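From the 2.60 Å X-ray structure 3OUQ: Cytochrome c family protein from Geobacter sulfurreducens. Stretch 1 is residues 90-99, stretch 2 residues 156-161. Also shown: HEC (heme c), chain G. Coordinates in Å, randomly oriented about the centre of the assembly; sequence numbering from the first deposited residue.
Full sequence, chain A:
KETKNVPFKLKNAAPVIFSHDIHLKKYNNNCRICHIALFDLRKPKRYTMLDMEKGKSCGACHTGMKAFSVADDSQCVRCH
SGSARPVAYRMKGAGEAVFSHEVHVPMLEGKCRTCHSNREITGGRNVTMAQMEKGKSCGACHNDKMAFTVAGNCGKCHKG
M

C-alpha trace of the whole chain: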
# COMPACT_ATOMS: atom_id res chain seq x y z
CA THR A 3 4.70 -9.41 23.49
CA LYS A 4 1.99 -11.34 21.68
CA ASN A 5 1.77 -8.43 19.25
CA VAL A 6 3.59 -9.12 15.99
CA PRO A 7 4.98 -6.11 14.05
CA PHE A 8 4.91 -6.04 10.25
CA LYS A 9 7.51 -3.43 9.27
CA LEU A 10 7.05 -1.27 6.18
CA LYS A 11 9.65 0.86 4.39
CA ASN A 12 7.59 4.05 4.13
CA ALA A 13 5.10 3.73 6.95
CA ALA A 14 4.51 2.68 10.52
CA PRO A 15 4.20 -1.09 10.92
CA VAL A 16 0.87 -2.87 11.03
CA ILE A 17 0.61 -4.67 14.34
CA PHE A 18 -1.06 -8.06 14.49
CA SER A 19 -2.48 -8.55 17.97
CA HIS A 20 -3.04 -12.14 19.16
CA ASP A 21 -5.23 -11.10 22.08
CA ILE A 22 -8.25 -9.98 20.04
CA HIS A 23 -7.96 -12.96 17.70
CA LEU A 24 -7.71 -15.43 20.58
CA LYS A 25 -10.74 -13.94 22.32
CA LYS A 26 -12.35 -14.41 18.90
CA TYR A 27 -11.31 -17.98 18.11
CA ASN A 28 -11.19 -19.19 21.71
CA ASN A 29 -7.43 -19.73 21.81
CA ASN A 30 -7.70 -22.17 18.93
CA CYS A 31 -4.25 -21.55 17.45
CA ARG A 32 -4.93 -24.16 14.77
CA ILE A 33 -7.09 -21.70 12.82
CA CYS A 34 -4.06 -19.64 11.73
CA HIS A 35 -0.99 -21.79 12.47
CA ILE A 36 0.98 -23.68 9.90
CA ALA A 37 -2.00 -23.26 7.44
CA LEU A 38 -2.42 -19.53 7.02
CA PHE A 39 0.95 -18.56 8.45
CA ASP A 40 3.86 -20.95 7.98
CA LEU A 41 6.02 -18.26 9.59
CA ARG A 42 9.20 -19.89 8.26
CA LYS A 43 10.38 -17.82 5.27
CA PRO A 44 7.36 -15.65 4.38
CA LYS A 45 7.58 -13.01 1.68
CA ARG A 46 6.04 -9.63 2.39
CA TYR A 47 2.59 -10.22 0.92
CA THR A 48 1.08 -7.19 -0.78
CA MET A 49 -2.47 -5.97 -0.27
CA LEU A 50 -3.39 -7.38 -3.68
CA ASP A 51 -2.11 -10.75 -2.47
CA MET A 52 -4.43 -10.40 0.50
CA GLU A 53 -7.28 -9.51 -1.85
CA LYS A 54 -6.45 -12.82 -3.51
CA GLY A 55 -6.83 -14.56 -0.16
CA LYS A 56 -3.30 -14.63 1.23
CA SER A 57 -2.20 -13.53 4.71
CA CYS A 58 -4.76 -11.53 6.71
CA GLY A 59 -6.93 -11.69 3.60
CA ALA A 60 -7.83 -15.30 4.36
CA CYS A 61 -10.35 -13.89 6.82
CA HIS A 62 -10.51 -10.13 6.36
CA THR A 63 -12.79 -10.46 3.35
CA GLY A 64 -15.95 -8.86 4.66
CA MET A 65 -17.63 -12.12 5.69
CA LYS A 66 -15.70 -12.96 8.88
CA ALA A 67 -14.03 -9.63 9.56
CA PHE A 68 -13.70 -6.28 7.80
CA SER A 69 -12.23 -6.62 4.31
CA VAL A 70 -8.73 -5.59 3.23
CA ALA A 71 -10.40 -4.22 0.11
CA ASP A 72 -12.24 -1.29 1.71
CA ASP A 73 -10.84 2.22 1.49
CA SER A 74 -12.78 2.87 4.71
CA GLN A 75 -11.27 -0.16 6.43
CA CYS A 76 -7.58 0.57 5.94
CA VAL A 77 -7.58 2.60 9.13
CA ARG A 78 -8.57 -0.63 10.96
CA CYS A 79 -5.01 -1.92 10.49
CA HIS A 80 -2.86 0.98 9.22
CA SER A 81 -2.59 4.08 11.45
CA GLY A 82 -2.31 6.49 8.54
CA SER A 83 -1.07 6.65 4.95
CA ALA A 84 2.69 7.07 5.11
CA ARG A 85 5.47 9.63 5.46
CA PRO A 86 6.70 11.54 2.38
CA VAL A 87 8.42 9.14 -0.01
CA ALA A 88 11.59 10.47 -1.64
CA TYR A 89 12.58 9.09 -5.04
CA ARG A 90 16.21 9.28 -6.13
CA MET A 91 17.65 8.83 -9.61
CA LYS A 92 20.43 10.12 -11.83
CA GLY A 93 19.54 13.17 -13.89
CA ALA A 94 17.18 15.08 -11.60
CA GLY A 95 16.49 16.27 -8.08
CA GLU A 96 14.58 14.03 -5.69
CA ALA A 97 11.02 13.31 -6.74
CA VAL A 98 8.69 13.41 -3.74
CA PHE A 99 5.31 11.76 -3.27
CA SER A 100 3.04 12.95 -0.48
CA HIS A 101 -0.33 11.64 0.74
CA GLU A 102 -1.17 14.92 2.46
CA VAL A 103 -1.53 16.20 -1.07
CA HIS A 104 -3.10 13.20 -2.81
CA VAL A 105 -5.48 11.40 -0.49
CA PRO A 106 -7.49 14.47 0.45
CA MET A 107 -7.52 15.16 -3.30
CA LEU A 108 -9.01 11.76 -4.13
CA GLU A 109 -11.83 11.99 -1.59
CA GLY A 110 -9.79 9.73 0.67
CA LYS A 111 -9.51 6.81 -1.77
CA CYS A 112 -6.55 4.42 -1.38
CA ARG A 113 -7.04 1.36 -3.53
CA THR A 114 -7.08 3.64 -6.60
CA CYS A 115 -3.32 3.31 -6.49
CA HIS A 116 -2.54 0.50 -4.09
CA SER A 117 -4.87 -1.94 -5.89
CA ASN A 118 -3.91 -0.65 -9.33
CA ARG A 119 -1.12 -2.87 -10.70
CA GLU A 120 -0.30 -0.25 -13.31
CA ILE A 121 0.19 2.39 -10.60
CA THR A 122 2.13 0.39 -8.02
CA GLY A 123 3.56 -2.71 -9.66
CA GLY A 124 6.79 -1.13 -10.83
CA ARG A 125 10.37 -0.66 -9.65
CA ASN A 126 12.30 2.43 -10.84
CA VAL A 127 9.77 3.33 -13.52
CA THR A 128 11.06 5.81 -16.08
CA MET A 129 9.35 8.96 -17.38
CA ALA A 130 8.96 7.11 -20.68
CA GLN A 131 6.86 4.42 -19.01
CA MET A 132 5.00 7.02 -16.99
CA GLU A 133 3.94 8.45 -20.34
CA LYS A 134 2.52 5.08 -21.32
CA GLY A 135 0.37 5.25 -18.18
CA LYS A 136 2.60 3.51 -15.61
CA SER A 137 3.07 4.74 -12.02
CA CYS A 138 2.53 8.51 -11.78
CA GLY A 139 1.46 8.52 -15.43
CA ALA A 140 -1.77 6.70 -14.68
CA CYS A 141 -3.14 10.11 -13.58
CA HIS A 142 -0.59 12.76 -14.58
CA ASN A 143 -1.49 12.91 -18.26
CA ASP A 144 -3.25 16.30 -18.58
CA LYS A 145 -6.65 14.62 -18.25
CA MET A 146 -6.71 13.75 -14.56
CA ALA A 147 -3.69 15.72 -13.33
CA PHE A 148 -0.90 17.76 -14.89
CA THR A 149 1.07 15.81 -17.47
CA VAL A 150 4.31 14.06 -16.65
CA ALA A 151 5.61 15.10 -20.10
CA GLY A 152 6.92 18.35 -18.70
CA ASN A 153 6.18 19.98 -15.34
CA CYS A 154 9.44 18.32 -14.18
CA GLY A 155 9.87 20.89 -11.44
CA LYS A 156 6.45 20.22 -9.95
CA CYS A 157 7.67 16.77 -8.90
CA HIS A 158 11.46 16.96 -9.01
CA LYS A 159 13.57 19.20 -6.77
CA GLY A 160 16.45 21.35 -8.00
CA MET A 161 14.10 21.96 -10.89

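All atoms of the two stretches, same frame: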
# COMPACT_ATOMS: atom_id res chain seq x y z
N ARG A 90 14.90 8.83 -5.67
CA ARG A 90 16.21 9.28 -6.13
C ARG A 90 16.54 8.60 -7.45
O ARG A 90 16.17 7.46 -7.70
CB ARG A 90 17.28 8.97 -5.09
N MET A 91 17.25 9.33 -8.30
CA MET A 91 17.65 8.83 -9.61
C MET A 91 18.71 9.74 -10.17
O MET A 91 18.92 10.85 -9.65
CB MET A 91 16.44 8.80 -10.55
CG MET A 91 15.16 9.48 -10.02
SD MET A 91 15.32 11.26 -9.72
CE MET A 91 14.03 11.52 -8.56
N LYS A 92 19.40 9.29 -11.21
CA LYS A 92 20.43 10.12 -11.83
C LYS A 92 19.77 11.00 -12.89
O LYS A 92 18.95 10.51 -13.68
CB LYS A 92 21.52 9.26 -12.47
N GLY A 93 20.10 12.28 -12.89
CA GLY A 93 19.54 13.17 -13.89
C GLY A 93 18.51 14.18 -13.41
O GLY A 93 18.04 15.00 -14.19
N ALA A 94 18.15 14.13 -12.13
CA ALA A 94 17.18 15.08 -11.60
C ALA A 94 17.15 15.10 -10.08
O ALA A 94 17.62 14.18 -9.41
CB ALA A 94 15.80 14.76 -12.14
N GLY A 95 16.59 16.17 -9.52
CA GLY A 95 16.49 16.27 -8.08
C GLY A 95 15.53 15.22 -7.59
O GLY A 95 14.85 14.58 -8.39
N GLU A 96 15.47 15.03 -6.28
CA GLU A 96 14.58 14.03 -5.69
C GLU A 96 13.13 14.28 -6.02
O GLU A 96 12.64 15.40 -5.91
CB GLU A 96 14.75 13.99 -4.16
N ALA A 97 12.44 13.22 -6.43
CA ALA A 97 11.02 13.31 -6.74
C ALA A 97 10.35 12.93 -5.42
O ALA A 97 10.74 11.96 -4.79
CB ALA A 97 10.65 12.33 -7.83
N VAL A 98 9.35 13.70 -5.00
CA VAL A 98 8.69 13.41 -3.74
C VAL A 98 7.20 13.17 -3.83
O VAL A 98 6.47 13.98 -4.40
CB VAL A 98 8.90 14.56 -2.73
CG1 VAL A 98 8.23 14.21 -1.41
CG2 VAL A 98 10.38 14.82 -2.54
N PHE A 99 6.74 12.05 -3.28
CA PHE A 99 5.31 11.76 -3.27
C PHE A 99 4.75 11.95 -1.86
O PHE A 99 5.27 11.41 -0.89
CB PHE A 99 5.00 10.34 -3.71
CG PHE A 99 3.54 10.03 -3.68
CD1 PHE A 99 2.71 10.42 -4.72
CD2 PHE A 99 2.96 9.45 -2.55
CE1 PHE A 99 1.34 10.24 -4.65
CE2 PHE A 99 1.58 9.27 -2.48
CZ PHE A 99 0.77 9.67 -3.53
N LYS A 156 7.57 20.39 -10.87
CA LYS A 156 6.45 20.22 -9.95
C LYS A 156 6.64 18.96 -9.12
O LYS A 156 6.10 18.86 -8.02
CB LYS A 156 5.12 20.16 -10.70
CG LYS A 156 4.54 21.53 -11.01
CD LYS A 156 3.23 21.45 -11.76
CE LYS A 156 2.59 22.84 -11.92
NZ LYS A 156 1.32 22.81 -12.72
N CYS A 157 7.42 18.01 -9.63
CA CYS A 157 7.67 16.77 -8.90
C CYS A 157 9.12 16.62 -8.47
O CYS A 157 9.41 16.10 -7.39
CB CYS A 157 7.27 15.56 -9.75
SG CYS A 157 5.51 15.45 -10.21
N HIS A 158 10.04 17.06 -9.31
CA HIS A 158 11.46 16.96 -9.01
C HIS A 158 12.03 18.24 -8.39
O HIS A 158 11.64 19.35 -8.75
CB HIS A 158 12.22 16.58 -10.28
CG HIS A 158 11.91 15.21 -10.79
ND1 HIS A 158 12.61 14.07 -10.42
CD2 HIS A 158 10.97 14.80 -11.66
CE1 HIS A 158 12.07 13.04 -11.08
NE2 HIS A 158 11.07 13.42 -11.85
N LYS A 159 12.95 18.07 -7.45
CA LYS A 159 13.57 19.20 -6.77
C LYS A 159 14.80 19.64 -7.57
O LYS A 159 15.28 18.90 -8.43
CB LYS A 159 13.98 18.80 -5.35
N GLY A 160 15.30 20.84 -7.28
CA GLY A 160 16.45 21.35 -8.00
C GLY A 160 16.03 21.65 -9.42
O GLY A 160 16.85 21.84 -10.31
N MET A 161 14.72 21.69 -9.60
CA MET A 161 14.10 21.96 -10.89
C MET A 161 12.73 22.58 -10.59
O MET A 161 12.47 23.70 -11.07
CB MET A 161 13.93 20.66 -11.68
CG MET A 161 15.24 19.93 -11.95
SD MET A 161 15.02 18.20 -12.40
CE MET A 161 14.60 18.35 -14.11
OXT MET A 161 11.96 21.94 -9.84
FE HEC G . 10.40 12.26 -13.34
CHA HEC G . 11.77 9.33 -12.36
CHB HEC G . 13.37 13.09 -14.89
CHC HEC G . 8.88 14.98 -14.73
CHD HEC G . 7.95 11.94 -10.99
NA HEC G . 12.16 11.37 -13.61
C1A HEC G . 12.50 10.09 -13.25
C2A HEC G . 13.82 9.74 -13.69
C3A HEC G . 14.35 10.85 -14.22
C4A HEC G . 13.31 11.87 -14.21
CMA HEC G . 15.80 10.98 -14.67
CAA HEC G . 14.45 8.37 -13.72
CBA HEC G . 13.89 7.50 -14.84
CGA HEC G . 14.18 8.05 -16.22
O1A HEC G . 15.36 8.33 -16.50
O2A HEC G . 13.23 8.21 -17.03
NB HEC G . 10.97 13.67 -14.61
C1B HEC G . 12.25 13.89 -15.15
C2B HEC G . 12.20 14.97 -16.11
C3B HEC G . 10.93 15.40 -16.17
C4B HEC G . 10.18 14.68 -15.17
CMB HEC G . 13.34 15.54 -16.92
CAB HEC G . 10.42 16.32 -17.27
CBB HEC G . 9.49 15.69 -18.29
NC HEC G . 8.68 13.17 -13.06
C1C HEC G . 8.16 14.27 -13.74
C2C HEC G . 6.83 14.57 -13.24
C3C HEC G . 6.58 13.76 -12.20
C4C HEC G . 7.74 12.88 -12.07
CMC HEC G . 5.87 15.60 -13.78
CAC HEC G . 5.45 13.93 -11.19
CBC HEC G . 4.09 13.52 -11.69
ND HEC G . 9.99 10.96 -11.92
C1D HEC G . 9.03 11.06 -10.92
C2D HEC G . 9.15 9.93 -10.02
C3D HEC G . 10.12 9.14 -10.51
C4D HEC G . 10.63 9.78 -11.68
CMD HEC G . 8.38 9.65 -8.75
CAD HEC G . 10.65 7.82 -9.99
CBD HEC G . 9.69 6.69 -10.19
CGD HEC G . 10.35 5.34 -10.05
O1D HEC G . 9.64 4.32 -10.04
O2D HEC G . 11.60 5.30 -9.96

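The contact between these stretches is largely a matter of backbone, organised around the histidine that binds heme iron. His158 uses both ring nitrogens. NE2 of His158 lies 2.0 Å from FE of the heme, while ND1 of His158 donates a nearly straight hydrogen bond to the carbonyl O of Gly95, 3.1 Å away. Coordination at one nitrogen leaves the other free to carry a proton; ND1 carries it, and Gly95 O, near the ring plane at its edge, accepts the hydrogen bond and helps fix the ring's orientation over the heme.

Two further bonds join main chain to main chain. Lys159 N donates to Glu96 O at 3.1 Å, and Val98 N reaches Cys157 O at 3.4 Å, a weak bond. Together they flank a single beta bridge between Ala97 and His158, whose CA atoms are 4.3 Å apart. The Cys157 carbonyl is also approached by Ala97 CA, 3.3 Å from Cys157 O in a CA-H...O contact. The Glu96 link uses its main-chain O, and its CA-to-CB bond points away from the other stretch.

Small residues allow this closeness. Gly95 CA sits 2.9 Å from Lys159 O; a CB on Gly95 would clash with that same oxygen. The buried Ala97 places its methyl over one face of the His158 ring, with CB 3.9 Å from the ring centroid in a CH-pi contact, and the same CB lies 3.6 Å from HEC C2D. Met91 brings its flexible thioether to the ring edge, where CE is 3.5 Å from His158 ND1. Farther out, Ala94 CB packs 3.5 Å from Met161 SD, an apolar contact beside the polar links.

The two stretches together bury 338 Å², both sides summed, and the heme is shared: stretch 2 is bonded to it through Cys157 SG, 1.8 Å from HEC CAC, and stretch 1 packs against it through Ala97.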